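Long-range contacts in DNA polymerase sliding clamp 3 (Sulfolobus tokodaii, PDB 3AIZ), which forms a subunit of a ring through which DNA passes, tethering the replicative polymerase and other proteins to DNA as a moving platform: residues C[3-8]-C[54-59]; C[33-38]-C[48-53]; C[85-90]-C[99-104]; C[206-211]-C[229-234]. All blocks are in the same frame, centred on the assembly; numbering follows the deposited sequence.

Contact 1 (C[3-8]-C[54-59])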
loop_
_atom_site.group_PDB
_atom_site.type_symbol
_atom_site.label_atom_id
_atom_site.label_comp_id
_atom_site.label_asym_id
_atom_site.label_seq_id
_atom_site.Cartn_x
_atom_site.Cartn_y
_atom_site.Cartn_z
ATOM N N VAL C 3 16.945 -40.195 17.394
ATOM C CA VAL C 3 17.529 -38.877 17.614
ATOM C C VAL C 3 16.462 -37.850 17.994
ATOM O O VAL C 3 15.329 -37.916 17.517
ATOM C CB VAL C 3 18.289 -38.396 16.360
ATOM C CG1 VAL C 3 18.745 -36.961 16.526
ATOM C CG2 VAL C 3 19.475 -39.306 16.078
ATOM N N LYS C 4 16.828 -36.904 18.855
ATOM C CA LYS C 4 15.892 -35.880 19.310
ATOM C C LYS C 4 16.455 -34.468 19.164
ATOM O O LYS C 4 17.550 -34.171 19.642
ATOM C CB LYS C 4 15.490 -36.129 20.765
ATOM C CG LYS C 4 14.591 -35.051 21.353
ATOM C CD LYS C 4 14.318 -35.298 22.827
ATOM C CE LYS C 4 13.417 -34.220 23.411
ATOM N NZ LYS C 4 13.133 -34.455 24.855
ATOM N N VAL C 5 15.692 -33.601 18.506
ATOM C CA VAL C 5 16.075 -32.206 18.330
ATOM C C VAL C 5 15.155 -31.302 19.138
ATOM O O VAL C 5 13.941 -31.499 19.151
ATOM C CB VAL C 5 15.993 -31.784 16.852
ATOM C CG1 VAL C 5 16.285 -30.298 16.705
ATOM C CG2 VAL C 5 16.950 -32.607 16.009
ATOM N N ILE C 6 15.729 -30.309 19.809
ATOM C CA ILE C 6 14.929 -29.367 20.585
ATOM C C ILE C 6 14.444 -28.196 19.731
ATOM O O ILE C 6 13.244 -28.029 19.522
ATOM C CB ILE C 6 15.690 -28.842 21.815
ATOM C CG1 ILE C 6 15.936 -29.982 22.807
ATOM C CG2 ILE C 6 14.910 -27.721 22.484
ATOM C CD1 ILE C 6 16.653 -29.552 24.070
ATOM N N ASP C 7 15.379 -27.388 19.239
ATOM C CA ASP C 7 15.029 -26.271 18.367
ATOM C C ASP C 7 14.752 -26.776 16.956
ATOM O O ASP C 7 15.537 -26.542 16.037
ATOM C CB ASP C 7 16.146 -25.226 18.347
ATOM C CG ASP C 7 15.755 -23.965 17.594
ATOM O OD1 ASP C 7 14.634 -23.918 17.044
ATOM O OD2 ASP C 7 16.569 -23.018 17.554
ATOM N N ALA C 8 13.630 -27.467 16.793
ATOM C CA ALA C 8 13.281 -28.081 15.517
ATOM C C ALA C 8 12.876 -27.048 14.472
ATOM O O ALA C 8 12.837 -27.348 13.279
ATOM C CB ALA C 8 12.174 -29.108 15.707
ATOM N N GLY C 54 26.425 -33.868 19.429
ATOM C CA GLY C 54 26.222 -32.850 20.443
ATOM C C GLY C 54 25.150 -31.841 20.081
ATOM O O GLY C 54 24.566 -31.206 20.959
ATOM N N TYR C 55 24.895 -31.688 18.786
ATOM C CA TYR C 55 23.863 -30.772 18.310
ATOM C C TYR C 55 22.498 -31.191 18.838
ATOM O O TYR C 55 21.640 -30.353 19.112
ATOM C CB TYR C 55 23.848 -30.742 16.779
ATOM C CG TYR C 55 22.759 -29.877 16.181
ATOM C CD1 TYR C 55 23.002 -28.549 15.855
ATOM C CD2 TYR C 55 21.493 -30.391 15.933
ATOM C CE1 TYR C 55 22.015 -27.756 15.306
ATOM C CE2 TYR C 55 20.499 -29.606 15.383
ATOM C CZ TYR C 55 20.765 -28.288 15.072
ATOM O OH TYR C 55 19.779 -27.502 14.524
ATOM N N PHE C 56 22.308 -32.499 18.980
ATOM C CA PHE C 56 21.045 -33.046 19.450
ATOM C C PHE C 56 21.038 -33.174 20.967
ATOM O O PHE C 56 22.091 -33.301 21.593
ATOM C CB PHE C 56 20.800 -34.422 18.826
ATOM C CG PHE C 56 20.950 -34.446 17.332
ATOM C CD1 PHE C 56 19.930 -33.996 16.513
ATOM C CD2 PHE C 56 22.108 -34.927 16.749
ATOM C CE1 PHE C 56 20.062 -34.024 15.139
ATOM C CE2 PHE C 56 22.248 -34.956 15.375
ATOM C CZ PHE C 56 21.223 -34.503 14.570
ATOM N N GLU C 57 19.846 -33.139 21.554
ATOM C CA GLU C 57 19.699 -33.381 22.983
ATOM C C GLU C 57 19.890 -34.866 23.264
ATOM O O GLU C 57 20.472 -35.249 24.279
ATOM C CB GLU C 57 18.324 -32.926 23.472
ATOM C CG GLU C 57 18.098 -33.143 24.957
ATOM C CD GLU C 57 16.669 -32.858 25.378
ATOM O OE1 GLU C 57 15.846 -32.523 24.501
ATOM O OE2 GLU C 57 16.369 -32.973 26.586
ATOM N N GLU C 58 19.394 -35.698 22.352
ATOM C CA GLU C 58 19.559 -37.143 22.453
ATOM C C GLU C 58 20.030 -37.706 21.119
ATOM O O GLU C 58 19.452 -37.412 20.073
ATOM C CB GLU C 58 18.247 -37.813 22.867
ATOM C CG GLU C 58 17.747 -37.413 24.247
ATOM C CD GLU C 58 16.438 -38.089 24.614
ATOM O OE1 GLU C 58 15.945 -38.913 23.813
ATOM O OE2 GLU C 58 15.900 -37.795 25.703
ATOM N N TYR C 59 21.084 -38.515 21.160
ATOM C CA TYR C 59 21.632 -39.119 19.954
ATOM C C TYR C 59 22.006 -40.573 20.211
ATOM O O TYR C 59 22.984 -40.858 20.901
ATOM C CB TYR C 59 22.855 -38.335 19.472
ATOM C CG TYR C 59 23.287 -38.678 18.063
ATOM C CD1 TYR C 59 22.748 -38.011 16.971
ATOM C CD2 TYR C 59 24.232 -39.667 17.825
ATOM C CE1 TYR C 59 23.137 -38.319 15.682
ATOM C CE2 TYR C 59 24.627 -39.981 16.538
ATOM C CZ TYR C 59 24.076 -39.304 15.472
ATOM O OH TYR C 59 24.465 -39.613 14.189
#
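Val3 lays CG1 over one face of the Phe56 ring, 23° off the ring normal, consistent with a CH-pi contact, although the exact separation is doubtful at this resolution. CG1 stands anti to the backbone N (chi1 173°), leaving CG2 to pack on Tyr59, 3.6 Å from its CD1; the two side chains run side by side and point the same way. Val5 meets Phe56 differently, its CG2 lying in the ring plane at the edge, while Tyr55 CD2 occupies the ring face opposite Val3. Phe11 of helix 8-18 also packs on Val5, Tyr55 and Phe56.

Strands 2-5 and 58-60 are antiparallel here, with 58-60 outermost, within this chain, in a five-stranded sheet of the N-terminal domain. Lys4 N donates to Glu58 O at 2.9 Å and 163°, and Glu57 N donates to Lys4 O at 3.2 Å.

Lys4 and Glu58 lie on the sheet face away from Val3 and Tyr59. Extended Lys4 runs alongside extended Glu57, from the preceding loop, closing a salt bridge of 3.3 Å from NZ to OE1. Glu58 crosses the lysine obliquely, CB to CB 3.9 Å, and its OE1 is salt-bridged to Arg2.

Contact 2 (C[33-38]-C[48-53])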
loop_
_atom_site.group_PDB
_atom_site.type_symbol
_atom_site.label_atom_id
_atom_site.label_comp_id
_atom_site.label_asym_id
_atom_site.label_seq_id
_atom_site.Cartn_x
_atom_site.Cartn_y
_atom_site.Cartn_z
ATOM N N GLY C 33 27.982 -38.348 14.094
ATOM C CA GLY C 33 26.820 -37.490 13.950
ATOM C C GLY C 33 26.111 -37.683 12.624
ATOM O O GLY C 33 26.442 -38.587 11.858
ATOM N N LEU C 34 25.132 -36.826 12.355
ATOM C CA LEU C 34 24.360 -36.905 11.121
ATOM C C LEU C 34 25.088 -36.247 9.958
ATOM O O LEU C 34 25.278 -35.031 9.938
ATOM C CB LEU C 34 22.987 -36.255 11.308
ATOM C CG LEU C 34 22.119 -36.136 10.054
ATOM C CD1 LEU C 34 21.921 -37.494 9.398
ATOM C CD2 LEU C 34 20.778 -35.499 10.389
ATOM N N LYS C 35 25.497 -37.057 8.986
ATOM C CA LYS C 35 26.142 -36.542 7.786
ATOM C C LYS C 35 25.158 -36.512 6.625
ATOM O O LYS C 35 24.490 -37.503 6.336
ATOM C CB LYS C 35 27.366 -37.385 7.421
ATOM C CG LYS C 35 28.474 -37.343 8.460
ATOM C CD LYS C 35 29.661 -38.195 8.043
ATOM C CE LYS C 35 30.757 -38.163 9.095
ATOM N NZ LYS C 35 31.955 -38.937 8.668
ATOM N N ILE C 36 25.064 -35.361 5.971
ATOM C CA ILE C 36 24.196 -35.205 4.815
ATOM C C ILE C 36 25.014 -34.662 3.658
ATOM O O ILE C 36 25.755 -33.694 3.812
ATOM C CB ILE C 36 23.027 -34.248 5.102
ATOM C CG1 ILE C 36 22.230 -34.726 6.315
ATOM C CG2 ILE C 36 22.129 -34.126 3.881
ATOM C CD1 ILE C 36 21.163 -33.757 6.755
ATOM N N ARG C 37 24.879 -35.290 2.498
ATOM C CA ARG C 37 25.695 -34.934 1.349
ATOM C C ARG C 37 24.908 -35.091 0.058
ATOM O O ARG C 37 24.342 -36.150 -0.207
ATOM C CB ARG C 37 26.950 -35.806 1.317
ATOM C CG ARG C 37 27.831 -35.597 0.107
ATOM C CD ARG C 37 29.134 -36.361 0.256
ATOM N NE ARG C 37 29.886 -35.926 1.431
ATOM C CZ ARG C 37 31.099 -36.368 1.744
ATOM N NH1 ARG C 37 31.701 -37.260 0.969
ATOM N NH2 ARG C 37 31.712 -35.918 2.831
ATOM N N GLY C 38 24.870 -34.029 -0.740
ATOM C CA GLY C 38 24.150 -34.051 -1.999
ATOM C C GLY C 38 24.799 -33.187 -3.060
ATOM O O GLY C 38 25.755 -32.462 -2.785
ATOM N N ASP C 48 27.923 -30.392 1.568
ATOM C CA ASP C 48 28.471 -31.277 2.585
ATOM C C ASP C 48 28.093 -30.790 3.980
ATOM O O ASP C 48 28.637 -29.801 4.473
ATOM C CB ASP C 48 29.990 -31.365 2.450
ATOM C CG ASP C 48 30.599 -32.368 3.404
ATOM O OD1 ASP C 48 29.980 -33.430 3.626
ATOM O OD2 ASP C 48 31.699 -32.094 3.931
ATOM N N ILE C 49 27.159 -31.491 4.613
ATOM C CA ILE C 49 26.662 -31.096 5.926
ATOM C C ILE C 49 27.059 -32.087 7.014
ATOM O O ILE C 49 27.021 -33.300 6.810
ATOM C CB ILE C 49 25.129 -30.950 5.921
ATOM C CG1 ILE C 49 24.695 -29.916 4.880
ATOM C CG2 ILE C 49 24.627 -30.562 7.304
ATOM C CD1 ILE C 49 23.193 -29.779 4.740
ATOM N N LEU C 50 27.447 -31.557 8.169
ATOM C CA LEU C 50 27.754 -32.384 9.328
ATOM C C LEU C 50 27.051 -31.850 10.567
ATOM O O LEU C 50 27.320 -30.735 11.015
ATOM C CB LEU C 50 29.261 -32.444 9.574
ATOM C CG LEU C 50 29.678 -33.148 10.867
ATOM C CD1 LEU C 50 29.182 -34.588 10.886
ATOM C CD2 LEU C 50 31.187 -33.098 11.050
ATOM N N ILE C 51 26.144 -32.651 11.112
ATOM C CA ILE C 51 25.430 -32.290 12.327
ATOM C C ILE C 51 25.833 -33.242 13.446
ATOM O O ILE C 51 25.245 -34.311 13.601
ATOM C CB ILE C 51 23.908 -32.348 12.118
ATOM C CG1 ILE C 51 23.513 -31.536 10.881
ATOM C CG2 ILE C 51 23.183 -31.840 13.350
ATOM C CD1 ILE C 51 22.036 -31.575 10.570
ATOM N N PRO C 52 26.853 -32.852 14.224
ATOM C CA PRO C 52 27.440 -33.679 15.285
ATOM C C PRO C 52 26.408 -34.141 16.307
ATOM O O PRO C 52 25.349 -33.528 16.442
ATOM C CB PRO C 52 28.447 -32.733 15.946
ATOM C CG PRO C 52 28.782 -31.741 14.890
ATOM C CD PRO C 52 27.517 -31.544 14.115
ATOM N N ALA C 53 26.727 -35.216 17.021
ATOM C CA ALA C 53 25.833 -35.762 18.034
ATOM C C ALA C 53 25.462 -34.714 19.077
ATOM O O ALA C 53 24.327 -34.669 19.550
ATOM C CB ALA C 53 26.468 -36.972 18.697
#
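Asp48 OD1 is gripped twice by the guanidinium of Arg37: NH2 donates to OD1 at 3.1 Å in a salt bridge, and NE adds a weak bond to OD1 at 3.3 Å. The carboxylate oxygen lies near the guanidinium plane, yet the arginine approaches it from above the carboxylate plane, the two planes being 74° apart. Both side chains leave their strands in the same direction, each with CG anti to the backbone N; the bend at chi3 (-60°) then sets Arg37 NE toward the aspartate.

Next along this face, Lys35 CG touches Leu50 CD1 at 3.7 Å; beyond CG the extended lysine chain departs from Leu50. Tyr236, on neighbouring strand 235-241, packs against both Asp48 and Leu50.

The two strands form a beta hairpin, their short axes at 169°, within the sheet that carries strands of both PCNA domains. Its hydrogen-bonded pairs are Leu34 with Ile51 and Ile36 with Ile49. Each pair bonds in both directions, as in Ile49 N to Ile36 O at 2.7 Å and Ile51 N to Leu34 O at 2.8 Å.

The buried face is built from the same four residues. Leu34 and Ile51 stand side by side, CB to CB 4.1 Å, and Ile36 CB lies 4.0 Å from Ile49 CB. Helix 8-18 packs onto three of them: Phe15 on Ile36, Ile14 and Leu18 on Ile49, and Phe11 on Ile51. Where the pairing ends, Gly33 CA comes within 4.1 Å of Pro52 CA, its backbone turned so that a side chain would run into the preceding carbonyl oxygen.

Contact 3 (C[85-90]-C[99-104])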
loop_
_atom_site.group_PDB
_atom_site.type_symbol
_atom_site.label_atom_id
_atom_site.label_comp_id
_atom_site.label_asym_id
_atom_site.label_seq_id
_atom_site.Cartn_x
_atom_site.Cartn_y
_atom_site.Cartn_z
ATOM N N ASP C 85 8.032 -26.960 19.626
ATOM C CA ASP C 85 7.967 -28.348 19.182
ATOM C C ASP C 85 9.323 -29.027 19.293
ATOM O O ASP C 85 10.338 -28.473 18.876
ATOM C CB ASP C 85 7.483 -28.428 17.733
ATOM C CG ASP C 85 5.985 -28.591 17.627
ATOM O OD1 ASP C 85 5.376 -29.129 18.577
ATOM O OD2 ASP C 85 5.416 -28.190 16.591
ATOM N N SER C 86 9.334 -30.228 19.860
ATOM C CA SER C 86 10.530 -31.057 19.868
ATOM C C SER C 86 10.397 -32.108 18.773
ATOM O O SER C 86 9.301 -32.598 18.509
ATOM C CB SER C 86 10.727 -31.720 21.233
ATOM O OG SER C 86 9.614 -32.526 21.580
ATOM N N LEU C 87 11.509 -32.448 18.133
ATOM C CA LEU C 87 11.471 -33.365 16.999
ATOM C C LEU C 87 12.182 -34.683 17.296
ATOM O O LEU C 87 13.185 -34.712 18.004
ATOM C CB LEU C 87 12.071 -32.699 15.759
ATOM C CG LEU C 87 11.990 -33.477 14.446
ATOM C CD1 LEU C 87 11.590 -32.556 13.307
ATOM C CD2 LEU C 87 13.308 -34.174 14.144
ATOM N N TYR C 88 11.647 -35.771 16.750
ATOM C CA TYR C 88 12.240 -37.092 16.920
ATOM C C TYR C 88 12.396 -37.790 15.574
ATOM O O TYR C 88 11.461 -37.834 14.775
ATOM C CB TYR C 88 11.381 -37.958 17.847
ATOM C CG TYR C 88 11.299 -37.465 19.276
ATOM C CD1 TYR C 88 10.319 -36.559 19.664
ATOM C CD2 TYR C 88 12.192 -37.917 20.240
ATOM C CE1 TYR C 88 10.236 -36.110 20.970
ATOM C CE2 TYR C 88 12.115 -37.474 21.549
ATOM C CZ TYR C 88 11.137 -36.569 21.908
ATOM O OH TYR C 88 11.054 -36.122 23.207
ATOM N N LEU C 89 13.582 -38.332 15.327
ATOM C CA LEU C 89 13.831 -39.112 14.123
ATOM C C LEU C 89 14.139 -40.547 14.520
ATOM O O LEU C 89 14.830 -40.784 15.508
ATOM C CB LEU C 89 14.992 -38.517 13.327
ATOM C CG LEU C 89 14.789 -37.087 12.822
ATOM C CD1 LEU C 89 16.071 -36.537 12.217
ATOM C CD2 LEU C 89 13.649 -37.027 11.818
ATOM N N GLU C 90 13.625 -41.504 13.755
ATOM C CA GLU C 90 13.758 -42.907 14.125
ATOM C C GLU C 90 13.532 -43.830 12.931
ATOM O O GLU C 90 13.037 -43.402 11.890
ATOM C CB GLU C 90 12.773 -43.238 15.251
ATOM C CG GLU C 90 13.054 -44.538 15.984
ATOM C CD GLU C 90 12.218 -44.684 17.244
ATOM O OE1 GLU C 90 11.453 -43.747 17.564
ATOM O OE2 GLU C 90 12.328 -45.732 17.914
ATOM N N VAL C 99 9.238 -39.459 11.698
ATOM C CA VAL C 99 9.337 -38.105 12.224
ATOM C C VAL C 99 8.233 -37.880 13.249
ATOM O O VAL C 99 7.048 -37.946 12.920
ATOM C CB VAL C 99 9.218 -37.054 11.107
ATOM C CG1 VAL C 99 9.564 -35.674 11.639
ATOM C CG2 VAL C 99 10.121 -37.415 9.943
ATOM N N THR C 100 8.623 -37.618 14.491
ATOM C CA THR C 100 7.656 -37.425 15.564
ATOM C C THR C 100 7.718 -36.014 16.133
ATOM O O THR C 100 8.646 -35.672 16.864
ATOM C CB THR C 100 7.874 -38.431 16.706
ATOM O OG1 THR C 100 7.783 -39.765 16.194
ATOM C CG2 THR C 100 6.828 -38.236 17.793
ATOM N N LEU C 101 6.726 -35.199 15.794
ATOM C CA LEU C 101 6.631 -33.850 16.335
ATOM C C LEU C 101 5.891 -33.877 17.668
ATOM O O LEU C 101 4.785 -34.407 17.765
ATOM C CB LEU C 101 5.917 -32.926 15.349
ATOM C CG LEU C 101 6.504 -32.887 13.939
ATOM C CD1 LEU C 101 5.811 -31.827 13.102
ATOM C CD2 LEU C 101 7.999 -32.628 13.994
ATOM N N ASP C 102 6.511 -33.307 18.696
ATOM C CA ASP C 102 5.935 -33.324 20.034
ATOM C C ASP C 102 5.791 -31.913 20.591
ATOM O O ASP C 102 6.783 -31.246 20.884
ATOM C CB ASP C 102 6.793 -34.178 20.969
ATOM C CG ASP C 102 6.111 -34.462 22.294
ATOM O OD1 ASP C 102 5.106 -33.789 22.608
ATOM O OD2 ASP C 102 6.582 -35.361 23.024
ATOM N N GLY C 103 4.547 -31.466 20.733
ATOM C CA GLY C 103 4.257 -30.153 21.277
ATOM C C GLY C 103 2.877 -30.112 21.901
ATOM O O GLY C 103 2.588 -30.864 22.832
ATOM N N VAL C 104 2.022 -29.232 21.387
ATOM C CA VAL C 104 0.640 -29.156 21.844
ATOM C C VAL C 104 0.005 -30.543 21.808
ATOM O O VAL C 104 -0.743 -30.922 22.709
ATOM C CB VAL C 104 -0.187 -28.197 20.972
ATOM C CG1 VAL C 104 -1.648 -28.212 21.404
ATOM C CG2 VAL C 104 0.387 -26.789 21.040
#
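Ser86 and Asp102 form a hydrogen-bonded pair in the beta hairpin of strands 86-91 and 97-102, part of the five-stranded antiparallel sheet of the N-terminal domain. Among the polar contacts, Asp102 O accepts two donors that arrive from opposite faces of its carbonyl plane: Ser86 N at 2.9 Å and Ser86 OG at 3.2 Å. The hydroxyl takes part because chi1 of 59° sets OG between the backbone N and the carbonyl carbon. Asp102 N returns a bond to Ser86 O at 2.9 Å, and the Asp102 carboxylate is salt-bridged to Lys185 of a neighbouring subunit. Further along, Thr100 N donates to Tyr88 O at 2.9 Å, in the carbonyl plane and on a lone pair, whereas Tyr88 N to Thr100 O is weak.

Apolar contacts fill the other face. Leu87 CD1 lies 3.7 Å from Leu101 CD2 and 4.1 Å from Val99 CG1, while Leu89 and Val99 stand side by side with CD2 to CG2 at 4.0 Å. Phe74 of helix 71-78 packs on Leu89 and Val99, and Leu78 on Leu87.

On the face of Ser86 and Tyr88, one side-chain contact involves the ring: Asp102 CB sits in its plane, at the edge, 3.9 Å from Tyr88 CE1.

Contact 4 (C[206-211]-C[229-234])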
loop_
_atom_site.group_PDB
_atom_site.type_symbol
_atom_site.label_atom_id
_atom_site.label_comp_id
_atom_site.label_asym_id
_atom_site.label_seq_id
_atom_site.Cartn_x
_atom_site.Cartn_y
_atom_site.Cartn_z
ATOM N N SER C 206 20.147 -18.714 1.400
ATOM C CA SER C 206 19.712 -17.693 2.349
ATOM C C SER C 206 18.856 -18.247 3.490
ATOM O O SER C 206 18.868 -17.710 4.598
ATOM C CB SER C 206 18.962 -16.575 1.620
ATOM O OG SER C 206 17.897 -17.094 0.841
ATOM N N LYS C 207 18.115 -19.319 3.225
ATOM C CA LYS C 207 17.263 -19.915 4.250
ATOM C C LYS C 207 18.060 -20.648 5.329
ATOM O O LYS C 207 17.498 -21.418 6.108
ATOM C CB LYS C 207 16.212 -20.841 3.628
ATOM C CG LYS C 207 14.917 -20.130 3.251
ATOM C CD LYS C 207 13.889 -21.085 2.658
ATOM C CE LYS C 207 14.038 -21.206 1.150
ATOM N NZ LYS C 207 15.378 -21.715 0.749
ATOM N N MET C 208 19.368 -20.407 5.365
ATOM C CA MET C 208 20.215 -20.923 6.436
ATOM C C MET C 208 20.290 -19.904 7.568
ATOM O O MET C 208 20.950 -20.131 8.583
ATOM C CB MET C 208 21.620 -21.235 5.916
ATOM C CG MET C 208 21.707 -22.468 5.028
ATOM S SD MET C 208 21.372 -24.005 5.913
ATOM C CE MET C 208 22.555 -23.889 7.253
ATOM N N ARG C 209 19.605 -18.780 7.378
ATOM C CA ARG C 209 19.586 -17.689 8.347
ATOM C C ARG C 209 19.407 -18.162 9.788
ATOM O O ARG C 209 20.288 -17.970 10.625
ATOM C CB ARG C 209 18.477 -16.696 7.995
ATOM C CG ARG C 209 18.232 -15.629 9.051
ATOM C CD ARG C 209 17.023 -14.783 8.690
ATOM N NE ARG C 209 17.085 -14.340 7.300
ATOM C CZ ARG C 209 17.698 -13.232 6.897
ATOM N NH1 ARG C 209 17.710 -12.909 5.610
ATOM N NH2 ARG C 209 18.299 -12.447 7.783
ATOM N N LYS C 210 18.263 -18.775 10.069
ATOM C CA LYS C 210 17.933 -19.199 11.427
ATOM C C LYS C 210 18.926 -20.198 12.031
ATOM O O LYS C 210 19.472 -19.952 13.108
ATOM C CB LYS C 210 16.508 -19.757 11.489
ATOM C CG LYS C 210 15.426 -18.729 11.206
ATOM C CD LYS C 210 14.043 -19.358 11.252
ATOM C CE LYS C 210 13.816 -20.100 12.561
ATOM N NZ LYS C 210 13.969 -19.205 13.743
ATOM N N PRO C 211 19.165 -21.327 11.342
ATOM C CA PRO C 211 20.014 -22.386 11.899
ATOM C C PRO C 211 21.458 -21.946 12.124
ATOM O O PRO C 211 22.067 -22.337 13.118
ATOM C CB PRO C 211 19.975 -23.475 10.820
ATOM C CG PRO C 211 18.782 -23.165 9.992
ATOM C CD PRO C 211 18.657 -21.681 10.006
ATOM N N TYR C 229 28.127 -22.467 6.375
ATOM C CA TYR C 229 27.226 -21.968 7.398
ATOM C C TYR C 229 27.436 -22.754 8.683
ATOM O O TYR C 229 26.993 -23.896 8.802
ATOM C CB TYR C 229 25.776 -22.068 6.936
ATOM C CG TYR C 229 25.414 -21.087 5.845
ATOM C CD1 TYR C 229 25.474 -21.453 4.507
ATOM C CD2 TYR C 229 25.011 -19.795 6.154
ATOM C CE1 TYR C 229 25.139 -20.561 3.507
ATOM C CE2 TYR C 229 24.676 -18.896 5.160
ATOM C CZ TYR C 229 24.741 -19.284 3.839
ATOM O OH TYR C 229 24.409 -18.389 2.847
ATOM N N ASN C 230 28.128 -22.141 9.636
ATOM C CA ASN C 230 28.419 -22.784 10.910
ATOM C C ASN C 230 27.156 -23.152 11.677
ATOM O O ASN C 230 26.178 -22.405 11.682
ATOM C CB ASN C 230 29.313 -21.891 11.772
ATOM C CG ASN C 230 30.685 -21.676 11.162
ATOM O OD1 ASN C 230 31.222 -20.569 11.197
ATOM N ND2 ASN C 230 31.258 -22.734 10.598
ATOM N N LEU C 231 27.188 -24.312 12.323
ATOM C CA LEU C 231 26.069 -24.778 13.128
ATOM C C LEU C 231 26.523 -24.997 14.564
ATOM O O LEU C 231 27.709 -25.212 14.816
ATOM C CB LEU C 231 25.508 -26.079 12.554
ATOM C CG LEU C 231 24.872 -25.993 11.167
ATOM C CD1 LEU C 231 24.587 -27.383 10.627
ATOM C CD2 LEU C 231 23.601 -25.155 11.210
ATOM N N PRO C 232 25.578 -24.939 15.512
ATOM C CA PRO C 232 25.884 -25.177 16.926
ATOM C C PRO C 232 26.611 -26.503 17.137
ATOM O O PRO C 232 26.463 -27.425 16.335
ATOM C CB PRO C 232 24.499 -25.227 17.575
ATOM C CG PRO C 232 23.654 -24.371 16.701
ATOM C CD PRO C 232 24.164 -24.580 15.304
ATOM N N GLN C 233 27.393 -26.583 18.209
ATOM C CA GLN C 233 28.107 -27.805 18.561
ATOM C C GLN C 233 29.069 -28.256 17.466
ATOM O O GLN C 233 29.170 -29.445 17.167
ATOM C CB GLN C 233 27.121 -28.925 18.902
ATOM C CG GLN C 233 26.113 -28.548 19.978
ATOM C CD GLN C 233 26.776 -28.110 21.270
ATOM O OE1 GLN C 233 27.842 -28.609 21.637
ATOM N NE2 GLN C 233 26.144 -27.174 21.971
ATOM N N GLY C 234 29.771 -27.296 16.870
ATOM C CA GLY C 234 30.807 -27.593 15.898
ATOM C C GLY C 234 30.309 -28.160 14.583
ATOM O O GLY C 234 31.079 -28.747 13.823
#
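Met208 packs on Tyr229 where the loop after helix 199-203, with a 3-10 segment at 206-208, meets the last part of strand 223-231, in the C-terminal PCNA domain. No hydrogen bond crosses between the segments; side-chain packing makes the contact.

The tight part is the methionine on the aromatic ring. Met208 CB sits over one face, 3.8 Å from the Tyr229 ring centroid and 14° off the normal, a CH-pi geometry. SD is farther and oblique, 5.4 Å from the same centroid, which still qualifies as a Met-aromatic contact. Bends at chi2 and chi3 fold the chain back, the latter (-54°) turning CE toward Tyr229 CB at 3.7 Å. The tyrosine is also held at its far end, where OH is hydrogen-bonded to Thr205. Helix 8-18 of the N-terminal domain adds Thr17 against Met208 and Tyr13 against Pro211, so the loop lies at a junction of the two domains.

Toward Leu231 and Pro232 the contacts are fewer, though not all longer. Leu231 CD2 approaches Pro211 O to 3.7 Å, while Met208 CE stays 4.3 Å from that methyl. Beyond it the contact reaches solvent-exposed Pro232, whose ring carbon CD stands 3.8 Å from Pro211 O.

In the fold
From the N terminus, contact 1 opens first: strand 2-5 and segment 54-59 close a long loop, and the hairpin of contact 2 is nested inside it. Contact 3 follows in series, closing a short hairpin connection, and contact 4 then closes a mostly strand loop in the C-terminal domain; no two cross. Contacts 1 and 3 share the five-stranded sheet through backbone bonds of Val3 with Leu89 and Val5 with Leu87. Contacts 2 and 4 both reach the nine-stranded sheet and touch through Ile51 and Leu231. Phe56, in the loop leading into strand 58-60, packs on Ile51, bringing the two sheets' neighbourhoods together. Tyr55 of contact 1 meets Pro232 of contact 4, tying the two domains.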